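Local coordinates for Lmo0135 protein (Listeria monocytogenes EGD-e, PDB 5ISU) that serves as the substrate-binding protein CtaP of an ABC transporter and is probably involved in peptide uptake, at residues 44-49 against 485-490; 64-69 against 147-152; 160-163 against 167-170; 240-243 against 249-252; 391-396 against 421-426. All coordinates share one frame; numbering follows the deposited sequence.

In the fold
From the N terminus, contact 1 opens first, on helix 39-48, and closes last, at residues 485-490 near the C terminus, so the other four nest inside it. Contact 2 is the first of these, joining the edge strand 63-68 to the end of helix 144-148; its F152 also packs on Q45 and Q46 of contact 1. Contact 3 is a tight loop closure at the surface, and contact 4 folds helix 239-245 onto strand 248-263, touching contact 1 through I251 and P486. Contact 5 holds the loop before helix 427-438 against the entry to strand 395-400. Contacts 2 to 5 follow in series, none crossing another.

Contact 1 of 5, residues 44-49 against 485-490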
# COMPACT_ATOMS: atom_id res chain seq x y z
N ILE A 44 7.83 3.23 11.08
CA ILE A 44 8.69 4.06 11.93
C ILE A 44 8.72 5.50 11.39
O ILE A 44 8.60 6.47 12.17
CB ILE A 44 10.10 3.44 12.10
CG1 ILE A 44 9.95 2.10 12.83
CG2 ILE A 44 11.01 4.38 12.88
CD1 ILE A 44 11.22 1.33 13.03
N GLN A 45 8.79 5.63 10.08
CA GLN A 45 8.77 6.96 9.45
C GLN A 45 7.53 7.79 9.80
O GLN A 45 7.61 9.00 9.99
CB GLN A 45 8.87 6.80 7.94
CG GLN A 45 8.49 8.03 7.15
CD GLN A 45 8.63 7.79 5.66
OE1 GLN A 45 9.69 7.39 5.20
NE2 GLN A 45 7.57 8.03 4.90
N GLN A 46 6.38 7.12 9.90
CA GLN A 46 5.13 7.81 10.22
C GLN A 46 5.22 8.52 11.57
O GLN A 46 4.59 9.55 11.78
CB GLN A 46 3.98 6.81 10.26
CG GLN A 46 2.60 7.43 10.30
CD GLN A 46 2.26 8.15 9.02
OE1 GLN A 46 2.88 7.92 7.98
NE2 GLN A 46 1.26 9.00 9.07
N ALA A 47 6.01 7.96 12.48
CA ALA A 47 6.17 8.54 13.79
C ALA A 47 7.22 9.65 13.81
O ALA A 47 7.11 10.58 14.57
CB ALA A 47 6.55 7.47 14.79
N VAL A 48 8.21 9.58 12.93
CA VAL A 48 9.32 10.52 12.93
C VAL A 48 9.15 11.70 11.99
O VAL A 48 9.60 12.80 12.30
CB VAL A 48 10.64 9.77 12.64
CG1 VAL A 48 11.83 10.72 12.58
CG2 VAL A 48 10.85 8.70 13.71
N TYR A 49 8.49 11.47 10.85
CA TYR A 49 8.26 12.52 9.86
C TYR A 49 6.78 12.82 9.61
O TYR A 49 5.97 11.92 9.51
CB TYR A 49 8.84 12.09 8.52
CG TYR A 49 10.35 11.95 8.47
CD1 TYR A 49 10.98 10.77 8.89
CD2 TYR A 49 11.14 12.97 7.96
CE1 TYR A 49 12.36 10.64 8.82
CE2 TYR A 49 12.52 12.84 7.89
CZ TYR A 49 13.11 11.68 8.31
OH TYR A 49 14.45 11.57 8.24
N THR A 485 -6.35 7.43 14.39
CA THR A 485 -6.76 6.93 13.07
C THR A 485 -6.03 5.67 12.60
O THR A 485 -4.91 5.76 12.07
CB THR A 485 -6.61 7.98 11.92
OG1 THR A 485 -6.94 9.29 12.38
CG2 THR A 485 -7.50 7.60 10.72
N PRO A 486 -6.67 4.50 12.75
CA PRO A 486 -6.03 3.32 12.17
C PRO A 486 -5.94 3.50 10.66
O PRO A 486 -6.84 4.08 10.05
CB PRO A 486 -7.00 2.20 12.53
CG PRO A 486 -7.70 2.68 13.77
CD PRO A 486 -7.85 4.16 13.56
N GLN A 487 -4.85 3.08 10.05
CA GLN A 487 -4.76 3.24 8.59
C GLN A 487 -3.86 2.19 8.00
O GLN A 487 -3.05 1.59 8.71
CB GLN A 487 -4.23 4.64 8.23
CG GLN A 487 -2.75 4.81 8.47
CD GLN A 487 -2.19 6.12 7.97
OE1 GLN A 487 -2.92 7.06 7.75
NE2 GLN A 487 -0.87 6.18 7.82
N PRO A 488 -3.96 2.00 6.68
CA PRO A 488 -3.13 0.99 6.03
C PRO A 488 -1.64 1.14 6.32
O PRO A 488 -1.17 2.27 6.54
CB PRO A 488 -3.40 1.23 4.55
CG PRO A 488 -4.77 1.82 4.52
CD PRO A 488 -4.81 2.71 5.71
N VAL A 489 -0.95 0.01 6.36
CA VAL A 489 0.51 -0.10 6.55
C VAL A 489 1.11 0.28 7.92
O VAL A 489 1.72 -0.55 8.57
CB VAL A 489 1.30 0.70 5.46
CG1 VAL A 489 2.80 0.43 5.56
CG2 VAL A 489 0.83 0.37 4.05
N THR A 490 0.97 1.54 8.31
CA THR A 490 1.63 2.08 9.51
C THR A 490 0.91 1.94 10.82
O THR A 490 1.37 2.49 11.81
CB THR A 490 1.85 3.58 9.32
OG1 THR A 490 0.60 4.27 9.41
CG2 THR A 490 2.51 3.85 7.95
O HOH W 1 1.05 7.50 5.39
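Q46 meets Q487 and T490 where helix 39-48 lies beside the turn that joins the short C-terminal strands 486-487 and 491-492, a small antiparallel hairpin of this solute-binding protein fold. The two segments come from nearly opposite ends of the chain, so the contact illustrates how a late turn can be seated on an early helix without a direct hydrogen bond between them.

Van der Waals packing comes first. T490 crosses the Q46 side chain at about a right angle, offering its CB and CG2 to Q46 CB, each 4.0 Å away, while T490 OG1 stands 3.8 Å from Q46 CG. Q46 bends at its second torsion (chi2 68°), which turns the amide aside from the line of its CB and CG.

Among the polar groups, the two glutamine amides approach from opposite directions with their planes 59° apart. Both nitrogens are donors, so the 3.7 Å approach of Q46 NE2 and Q487 NE2 is a plain contact; each gives its hydrogens to another acceptor. Q46 NE2 donates to R493 O, and T490 OG1 is also bonded to F492 O, which anchors the turn to the following strand. A water gives a hydrogen to Q46 OE1 and weakly accepts from Q487 NE2. Within the turn, Q487 NE2 donates to T490 OG1 at 2.9 Å, the oxygen lying 21° out of the amide plane.

Contact 2 of 5, residues 64-69 against 147-152; sequences KSLDIS and TIKTFF
K149 NZ is gripped from outside the two segments, by a cation-pi contact with F53 and a weak hydrogen bond to G58 O, and with its ammonium group so placed the lysine lays K149 CE 4.2 Å from L66 CD2. The chain reaches there by a kink: its second torsion is folded (chi2 -67°), after which CD, CE and NZ run out nearly straight. The nearest atom to the leucine is CE, with the ammonium group close behind it.

The other methyl of L66 is used differently. L66 CD1 meets I148 CD1 at 3.7 Å, so the forked tip of the leucine has one branch on each of two consecutive residues at the end of helix 144-148. L66 belongs to strand 63-68, an outermost strand of the five-stranded antiparallel sheet, which here receives the helix end on one face; a classic beta bulge at K64 and S65, both opposite K78, interrupts the regular pairing just before it. Y75 and V77 of the adjacent strand 74-79 extend the apolar surface, Y75 touching I148 and V77 touching L66. F53, the aromatic partner of K149, also packs on L66.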
# COMPACT_ATOMS: atom_id res chain seq x y z
N LYS A 64 -1.12 24.08 5.18
CA LYS A 64 -2.36 24.73 5.56
C LYS A 64 -3.37 24.53 4.41
O LYS A 64 -4.56 24.32 4.66
CB LYS A 64 -2.05 26.20 5.81
CG LYS A 64 -3.16 27.03 6.43
CD LYS A 64 -2.75 28.50 6.42
CE LYS A 64 -3.90 29.42 6.79
NZ LYS A 64 -3.59 30.83 6.40
N SER A 65 -2.88 24.58 3.16
CA SER A 65 -3.75 24.41 1.98
C SER A 65 -3.01 24.17 0.66
O SER A 65 -1.81 24.43 0.53
CB SER A 65 -4.61 25.66 1.79
OG SER A 65 -3.78 26.79 1.61
N LEU A 66 -3.77 23.67 -0.31
CA LEU A 66 -3.31 23.40 -1.66
C LEU A 66 -4.27 24.13 -2.57
O LEU A 66 -5.48 24.11 -2.34
CB LEU A 66 -3.40 21.91 -1.99
CG LEU A 66 -3.13 21.52 -3.47
CD1 LEU A 66 -1.69 21.79 -3.86
CD2 LEU A 66 -3.46 20.06 -3.74
N ASP A 67 -3.74 24.79 -3.59
CA ASP A 67 -4.57 25.52 -4.53
C ASP A 67 -4.08 25.18 -5.93
O ASP A 67 -2.89 25.25 -6.22
CB ASP A 67 -4.51 27.02 -4.22
CG ASP A 67 -5.57 27.82 -4.95
OD1 ASP A 67 -6.27 27.29 -5.85
OD2 ASP A 67 -5.72 29.02 -4.61
N ILE A 68 -5.00 24.80 -6.80
CA ILE A 68 -4.69 24.41 -8.16
C ILE A 68 -5.25 25.48 -9.09
O ILE A 68 -6.41 25.85 -8.98
CB ILE A 68 -5.33 23.04 -8.46
CG1 ILE A 68 -4.89 22.01 -7.40
CG2 ILE A 68 -4.99 22.56 -9.88
CD1 ILE A 68 -5.56 20.64 -7.53
N SER A 69 -4.41 25.96 -10.02
CA SER A 69 -4.84 26.99 -10.95
C SER A 69 -5.92 26.48 -11.92
O SER A 69 -6.08 25.28 -12.11
CB SER A 69 -3.63 27.54 -11.75
OG SER A 69 -3.11 26.57 -12.66
N THR A 147 0.28 12.92 -5.46
CA THR A 147 1.70 12.96 -5.14
C THR A 147 1.95 14.03 -4.06
O THR A 147 2.73 13.81 -3.14
CB THR A 147 2.53 13.25 -6.40
OG1 THR A 147 2.26 12.26 -7.40
CG2 THR A 147 3.98 13.25 -6.09
N ILE A 148 1.30 15.18 -4.17
CA ILE A 148 1.43 16.22 -3.15
C ILE A 148 0.88 15.74 -1.79
O ILE A 148 1.43 16.08 -0.75
CB ILE A 148 0.73 17.54 -3.57
CG1 ILE A 148 1.51 18.20 -4.71
CG2 ILE A 148 0.65 18.53 -2.42
CD1 ILE A 148 0.82 19.44 -5.25
N LYS A 149 -0.21 14.97 -1.82
CA LYS A 149 -0.86 14.44 -0.60
C LYS A 149 -0.14 13.25 0.05
O LYS A 149 -0.60 12.77 1.08
CB LYS A 149 -2.29 13.99 -0.90
CG LYS A 149 -3.20 15.02 -1.50
CD LYS A 149 -3.52 16.16 -0.58
CE LYS A 149 -4.66 16.96 -1.18
NZ LYS A 149 -5.05 18.08 -0.29
N THR A 150 0.92 12.74 -0.57
CA THR A 150 1.71 11.62 -0.03
C THR A 150 3.19 12.03 0.10
O THR A 150 4.09 11.19 0.04
CB THR A 150 1.59 10.35 -0.94
OG1 THR A 150 2.02 10.65 -2.29
CG2 THR A 150 0.15 9.82 -0.97
N PHE A 151 3.42 13.32 0.37
CA PHE A 151 4.74 13.91 0.41
C PHE A 151 5.24 14.30 1.82
O PHE A 151 4.61 15.11 2.52
CB PHE A 151 4.72 15.17 -0.46
CG PHE A 151 6.07 15.72 -0.77
CD1 PHE A 151 6.76 15.28 -1.87
CD2 PHE A 151 6.65 16.67 0.04
CE1 PHE A 151 8.02 15.77 -2.17
CE2 PHE A 151 7.90 17.17 -0.25
CZ PHE A 151 8.59 16.72 -1.37
N PHE A 152 6.41 13.75 2.18
CA PHE A 152 7.08 14.02 3.47
C PHE A 152 8.37 14.77 3.17
O PHE A 152 9.25 14.22 2.52
CB PHE A 152 7.44 12.71 4.19
CG PHE A 152 6.26 11.87 4.62
CD1 PHE A 152 5.59 11.07 3.70
CD2 PHE A 152 5.85 11.83 5.95
CE1 PHE A 152 4.51 10.28 4.10
CE2 PHE A 152 4.78 11.05 6.36
CZ PHE A 152 4.11 10.27 5.43

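Contact 3 of 5, residues 160-163 against 167-170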
# COMPACT_ATOMS: atom_id res chain seq x y z
N GLU A 160 21.74 18.93 2.42
CA GLU A 160 22.33 19.79 1.40
C GLU A 160 23.83 19.45 1.25
O GLU A 160 24.57 19.43 2.24
CB GLU A 160 22.16 21.25 1.81
CG GLU A 160 22.65 22.28 0.81
CD GLU A 160 22.43 23.70 1.33
OE1 GLU A 160 22.72 23.94 2.52
OE2 GLU A 160 21.99 24.56 0.53
N GLY A 161 24.27 19.15 0.02
CA GLY A 161 25.67 18.81 -0.25
C GLY A 161 26.05 17.35 0.01
O GLY A 161 27.23 17.00 -0.04
N VAL A 162 25.07 16.51 0.35
CA VAL A 162 25.33 15.08 0.55
C VAL A 162 25.19 14.42 -0.82
O VAL A 162 24.14 14.53 -1.46
CB VAL A 162 24.36 14.44 1.55
CG1 VAL A 162 24.53 12.93 1.58
CG2 VAL A 162 24.57 15.04 2.95
N GLU A 163 26.24 13.73 -1.26
CA GLU A 163 26.24 13.10 -2.58
C GLU A 163 25.36 11.87 -2.69
O GLU A 163 24.72 11.67 -3.72
CB GLU A 163 27.65 12.73 -3.03
CG GLU A 163 28.60 13.90 -3.17
CD GLU A 163 29.69 13.61 -4.19
OE1 GLU A 163 29.32 13.14 -5.29
OE2 GLU A 163 30.89 13.88 -3.92
N LYS A 167 22.69 6.27 1.49
CA LYS A 167 23.74 5.61 2.29
C LYS A 167 24.32 6.48 3.41
O LYS A 167 25.04 5.97 4.26
CB LYS A 167 24.89 5.09 1.39
CG LYS A 167 24.63 3.74 0.71
CD LYS A 167 23.32 3.72 -0.06
CE LYS A 167 23.10 2.42 -0.84
NZ LYS A 167 24.07 2.26 -1.95
N SER A 168 24.01 7.78 3.41
CA SER A 168 24.52 8.72 4.43
C SER A 168 24.29 8.26 5.87
O SER A 168 23.19 7.83 6.23
CB SER A 168 23.88 10.10 4.24
OG SER A 168 24.30 11.01 5.24
N ASP A 169 25.34 8.38 6.69
CA ASP A 169 25.27 8.02 8.11
C ASP A 169 24.35 8.97 8.88
O ASP A 169 23.96 8.69 10.02
CB ASP A 169 26.68 7.83 8.75
CG ASP A 169 27.59 9.07 8.64
OD1 ASP A 169 27.09 10.19 8.41
OD2 ASP A 169 28.83 8.91 8.81
N LYS A 170 23.96 10.08 8.25
CA LYS A 170 22.98 10.98 8.87
C LYS A 170 21.61 10.30 9.02
O LYS A 170 20.78 10.74 9.84
CB LYS A 170 22.86 12.28 8.06
CG LYS A 170 24.08 13.17 8.20
CD LYS A 170 24.00 14.39 7.32
CE LYS A 170 25.24 15.26 7.47
NZ LYS A 170 25.16 16.49 6.64
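V162 packs against S168 and K170, one methyl for each, and the two halves differ in how far they are buried. The tighter half centres on V162, the residue most covered by the contact, and on the partly exposed S168: V162 CG1 comes to 3.9 Å from S168 CB and 4.1 Å from S168 OG, the hydroxyl oxygen being turned to its own backbone. V162 and S168 are also the residues whose CA atoms lie nearest across the contact, 7.5 Å apart.

The solvent side belongs to K170, an exposed residue at the edge with a polar tip. Its fully extended chain slides past V162 in the opposite direction, and K170 NZ comes nearest, 4.0 Å from V162 CG2. That ammonium group finds its polar partner in a hydrogen bond to I158 O in the preceding helix 156-159. The charged neighbours turn to other partners, with E163 OE1 in a salt bridge to K107 and E160 OE2 in one to K156.

The serine hydroxyl shapes the second segment itself. S168 OG accepts from K170 N at 3.2 Å with an N-H...O angle of 155°, and this bond to the residue two places on makes an ST turn, here leading into the 3-10 segment that starts at D169.

Contact 4 of 5, residues 240-243 against 249-252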
# COMPACT_ATOMS: atom_id res chain seq x y z
N ASN A 240 -8.91 -14.63 17.97
CA ASN A 240 -9.63 -15.14 19.14
C ASN A 240 -8.67 -15.49 20.31
O ASN A 240 -9.07 -15.37 21.47
CB ASN A 240 -10.52 -16.33 18.77
CG ASN A 240 -11.70 -15.93 17.88
OD1 ASN A 240 -12.08 -14.76 17.79
ND2 ASN A 240 -12.29 -16.92 17.23
N LYS A 241 -7.43 -15.86 20.00
CA LYS A 241 -6.41 -16.19 21.02
C LYS A 241 -6.03 -14.97 21.86
O LYS A 241 -6.06 -15.01 23.09
CB LYS A 241 -5.10 -16.68 20.37
CG LYS A 241 -5.25 -17.83 19.41
CD LYS A 241 -3.93 -18.17 18.71
CE LYS A 241 -4.14 -19.26 17.67
NZ LYS A 241 -2.91 -19.63 16.91
N VAL A 242 -5.68 -13.88 21.19
CA VAL A 242 -5.20 -12.70 21.88
C VAL A 242 -6.31 -11.91 22.57
O VAL A 242 -6.06 -11.30 23.61
CB VAL A 242 -4.38 -11.78 20.94
CG1 VAL A 242 -3.32 -12.58 20.20
CG2 VAL A 242 -5.28 -11.05 19.96
N GLU A 243 -7.51 -11.92 22.00
CA GLU A 243 -8.63 -11.17 22.58
C GLU A 243 -9.04 -11.71 23.97
O GLU A 243 -9.35 -10.93 24.86
CB GLU A 243 -9.84 -11.15 21.63
CG GLU A 243 -10.95 -10.21 22.07
CD GLU A 243 -12.05 -10.04 21.02
OE1 GLU A 243 -12.35 -11.02 20.29
OE2 GLU A 243 -12.60 -8.92 20.92
N ASN A 249 -8.04 -4.22 23.16
CA ASN A 249 -9.10 -3.85 22.25
C ASN A 249 -8.62 -4.27 20.86
O ASN A 249 -7.47 -3.99 20.47
CB ASN A 249 -9.36 -2.33 22.34
CG ASN A 249 -9.89 -1.90 23.72
OD1 ASN A 249 -10.61 -2.64 24.40
ND2 ASN A 249 -9.54 -0.69 24.11
N ILE A 250 -9.46 -5.00 20.13
CA ILE A 250 -9.13 -5.43 18.80
C ILE A 250 -9.74 -4.45 17.83
O ILE A 250 -10.92 -4.13 17.94
CB ILE A 250 -9.66 -6.84 18.52
CG1 ILE A 250 -9.07 -7.84 19.52
CG2 ILE A 250 -9.35 -7.25 17.09
CD1 ILE A 250 -7.55 -7.90 19.50
N ILE A 251 -8.93 -3.96 16.90
CA ILE A 251 -9.38 -2.98 15.91
C ILE A 251 -9.19 -3.57 14.51
O ILE A 251 -8.10 -4.01 14.16
CB ILE A 251 -8.56 -1.68 15.99
CG1 ILE A 251 -8.38 -1.24 17.44
CG2 ILE A 251 -9.25 -0.59 15.19
CD1 ILE A 251 -7.40 -0.10 17.61
N THR A 252 -10.27 -3.54 13.74
CA THR A 252 -10.30 -4.06 12.38
C THR A 252 -10.68 -2.91 11.44
O THR A 252 -11.69 -2.25 11.65
CB THR A 252 -11.32 -5.19 12.27
OG1 THR A 252 -10.93 -6.25 13.15
CG2 THR A 252 -11.40 -5.72 10.84
O HOH W 2 -12.01 -5.89 21.15
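E243 and V242 meet I250 across a short helix-turn-strand unit, in which helix 239-245 folds back onto strand 248-263, a long strand of the large mixed sheet. The pairing is a local one, with only five residues between the segments, and it shows how a charged side chain can pack from CB to one carboxylate oxygen against a single methylene.

E243 can be followed from base to tip, since its atoms keep meeting the same partner. E243 CB lies 4.0 Å from I250 CG1. The first torsion then sets CG opposite the backbone nitrogen (chi1 -171°), and the chain stays extended beyond it, so that CG and CD remain beside that methylene instead of swinging clear. At the tip the carboxylate divides its duties. OE1 forms a salt bridge with R239, one turn back on the same helix, while E243 OE2 lies 3.9 Å from I250 CG1 and has a water for a partner.

The isoleucine continues past the glutamate to deeper company. I250 CD1 touches V242 CG2 at 3.9 Å, the two side chains meeting at about a right angle, and V242 is a buried residue. V471 and A473 of strand 462-475, which pairs with strand 248-263, also pack on I250.

Backbone pairing with strand 462-475 is made by the residues flanking I250, N249 with L474 and I251 with L472. I250 itself uses the water: I250 N donates to it at 2.9 Å, and the water in turn donates to E243 OE2 at 3.1 Å.

Contact 5 of 5, residues 391-396 against 421-426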
# COMPACT_ATOMS: atom_id res chain seq x y z
N ALA A 391 6.61 -18.54 -18.23
CA ALA A 391 5.36 -19.26 -18.51
C ALA A 391 5.26 -20.56 -17.69
O ALA A 391 4.56 -21.50 -18.09
CB ALA A 391 5.26 -19.58 -20.00
N ASP A 392 5.94 -20.60 -16.54
CA ASP A 392 5.87 -21.77 -15.66
C ASP A 392 4.54 -21.81 -14.92
O ASP A 392 3.94 -22.87 -14.77
CB ASP A 392 6.99 -21.75 -14.62
CG ASP A 392 8.37 -21.83 -15.24
OD1 ASP A 392 8.50 -22.13 -16.45
OD2 ASP A 392 9.33 -21.59 -14.48
N TYR A 393 4.09 -20.65 -14.47
CA TYR A 393 2.86 -20.55 -13.69
C TYR A 393 1.65 -20.29 -14.58
O TYR A 393 1.69 -19.47 -15.49
CB TYR A 393 2.97 -19.45 -12.61
CG TYR A 393 3.10 -18.00 -13.10
CD1 TYR A 393 4.35 -17.46 -13.45
CD2 TYR A 393 1.99 -17.15 -13.16
CE1 TYR A 393 4.48 -16.15 -13.87
CE2 TYR A 393 2.12 -15.83 -13.57
CZ TYR A 393 3.37 -15.34 -13.94
OH TYR A 393 3.53 -14.03 -14.36
N SER A 394 0.57 -21.00 -14.31
CA SER A 394 -0.68 -20.78 -15.02
C SER A 394 -1.39 -19.68 -14.25
O SER A 394 -1.95 -18.74 -14.82
CB SER A 394 -1.54 -22.04 -15.05
OG SER A 394 -0.77 -23.18 -15.39
N ILE A 395 -1.34 -19.80 -12.93
CA ILE A 395 -1.99 -18.85 -12.03
C ILE A 395 -1.04 -18.51 -10.89
O ILE A 395 -0.28 -19.37 -10.42
CB ILE A 395 -3.27 -19.47 -11.42
CG1 ILE A 395 -4.25 -19.87 -12.53
CG2 ILE A 395 -3.93 -18.50 -10.44
CD1 ILE A 395 -5.45 -20.64 -12.04
N ALA A 396 -1.07 -17.24 -10.48
CA ALA A 396 -0.28 -16.76 -9.36
C ALA A 396 -1.18 -15.93 -8.42
O ALA A 396 -1.95 -15.07 -8.87
CB ALA A 396 0.88 -15.94 -9.84
N TYR A 421 1.57 -9.14 -14.19
CA TYR A 421 1.68 -10.59 -13.92
C TYR A 421 0.90 -11.50 -14.88
O TYR A 421 1.32 -12.63 -15.16
CB TYR A 421 1.29 -10.90 -12.45
CG TYR A 421 2.18 -10.17 -11.44
CD1 TYR A 421 3.55 -10.40 -11.40
CD2 TYR A 421 1.64 -9.27 -10.51
CE1 TYR A 421 4.37 -9.75 -10.49
CE2 TYR A 421 2.46 -8.62 -9.60
CZ TYR A 421 3.83 -8.87 -9.59
OH TYR A 421 4.66 -8.24 -8.70
N SER A 422 -0.19 -10.97 -15.41
CA SER A 422 -1.03 -11.70 -16.34
C SER A 422 -0.45 -11.69 -17.78
O SER A 422 -0.87 -12.48 -18.61
CB SER A 422 -2.44 -11.11 -16.34
OG SER A 422 -3.01 -11.11 -15.03
N ASN A 423 0.50 -10.79 -18.05
CA ASN A 423 1.13 -10.64 -19.38
C ASN A 423 0.08 -10.32 -20.47
O ASN A 423 0.20 -10.76 -21.63
CB ASN A 423 1.97 -11.88 -19.75
CG ASN A 423 3.10 -12.13 -18.77
OD1 ASN A 423 3.99 -11.31 -18.62
ND2 ASN A 423 3.07 -13.29 -18.11
N TYR A 424 -0.91 -9.53 -20.07
CA TYR A 424 -2.03 -9.09 -20.93
C TYR A 424 -1.61 -7.92 -21.81
O TYR A 424 -1.22 -6.86 -21.31
CB TYR A 424 -3.19 -8.71 -20.01
CG TYR A 424 -4.42 -8.10 -20.65
CD1 TYR A 424 -5.29 -8.86 -21.43
CD2 TYR A 424 -4.77 -6.78 -20.38
CE1 TYR A 424 -6.44 -8.30 -21.96
CE2 TYR A 424 -5.91 -6.22 -20.91
CZ TYR A 424 -6.75 -6.98 -21.69
OH TYR A 424 -7.89 -6.42 -22.22
N HIS A 425 -1.69 -8.10 -23.12
CA HIS A 425 -1.29 -7.07 -24.08
C HIS A 425 -2.47 -6.55 -24.88
O HIS A 425 -3.01 -7.24 -25.76
CB HIS A 425 -0.19 -7.62 -25.01
CG HIS A 425 0.92 -8.30 -24.27
ND1 HIS A 425 1.69 -7.65 -23.33
CD2 HIS A 425 1.39 -9.56 -24.34
CE1 HIS A 425 2.58 -8.50 -22.84
NE2 HIS A 425 2.43 -9.66 -23.45
N ASN A 426 -2.86 -5.31 -24.58
CA ASN A 426 -3.99 -4.66 -25.24
C ASN A 426 -3.69 -3.16 -25.47
O ASN A 426 -3.87 -2.34 -24.56
CB ASN A 426 -5.23 -4.84 -24.36
CG ASN A 426 -6.47 -4.16 -24.93
OD1 ASN A 426 -6.40 -3.36 -25.88
ND2 ASN A 426 -7.62 -4.47 -24.34
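The entry to strand 395-400, an inner element of the mixed sheet, is tied to the loop that leads into helix 427-438 by one hydrogen bond, from Y393 to Y421. Y393 OH donates to the backbone carbonyl Y421 O over 2.7 Å. The bond is well directed: the C=O...donor angle is 132°, and the donor lies in the carbonyl plane on a lone pair of the oxygen. Seen from the tyrosine, Y421 O sits at the edge of the Y393 ring, near its plane, 3.6 Å from Y393 CZ and 3.7 Å from Y393 CE2. The phenol therefore meets the loop with its rim. Its first torsion places CG between the backbone nitrogen and carbonyl carbon (chi1 66°), which sends the ring across to the other segment.

N423 approaches the same hydroxyl, N423 ND2 standing 3.8 Å from Y393 OH, but the amide is engaged with others. N423 ND2 donates to N264 OD1, and N423 OD1 is hydrogen-bonded to R388 NE. N264 also uses its ND2 on Y393 O, so one asparagine side chain joins both segments from beside them. Farther along the loop, N426 ND2 donates to Y424 OH at 2.9 Å, and N426 caps the start of the helix; D459 OD2 is a second partner of Y424 OH.

Y421 O is thus supplied with a side-chain donor where the loop has no regular pairing. A backbone carbonyl oxygen carries no hydrogen, so the Y393 hydroxyl must be the donor, its proton is committed to Y421 O, and the bond fixes where the ring ends.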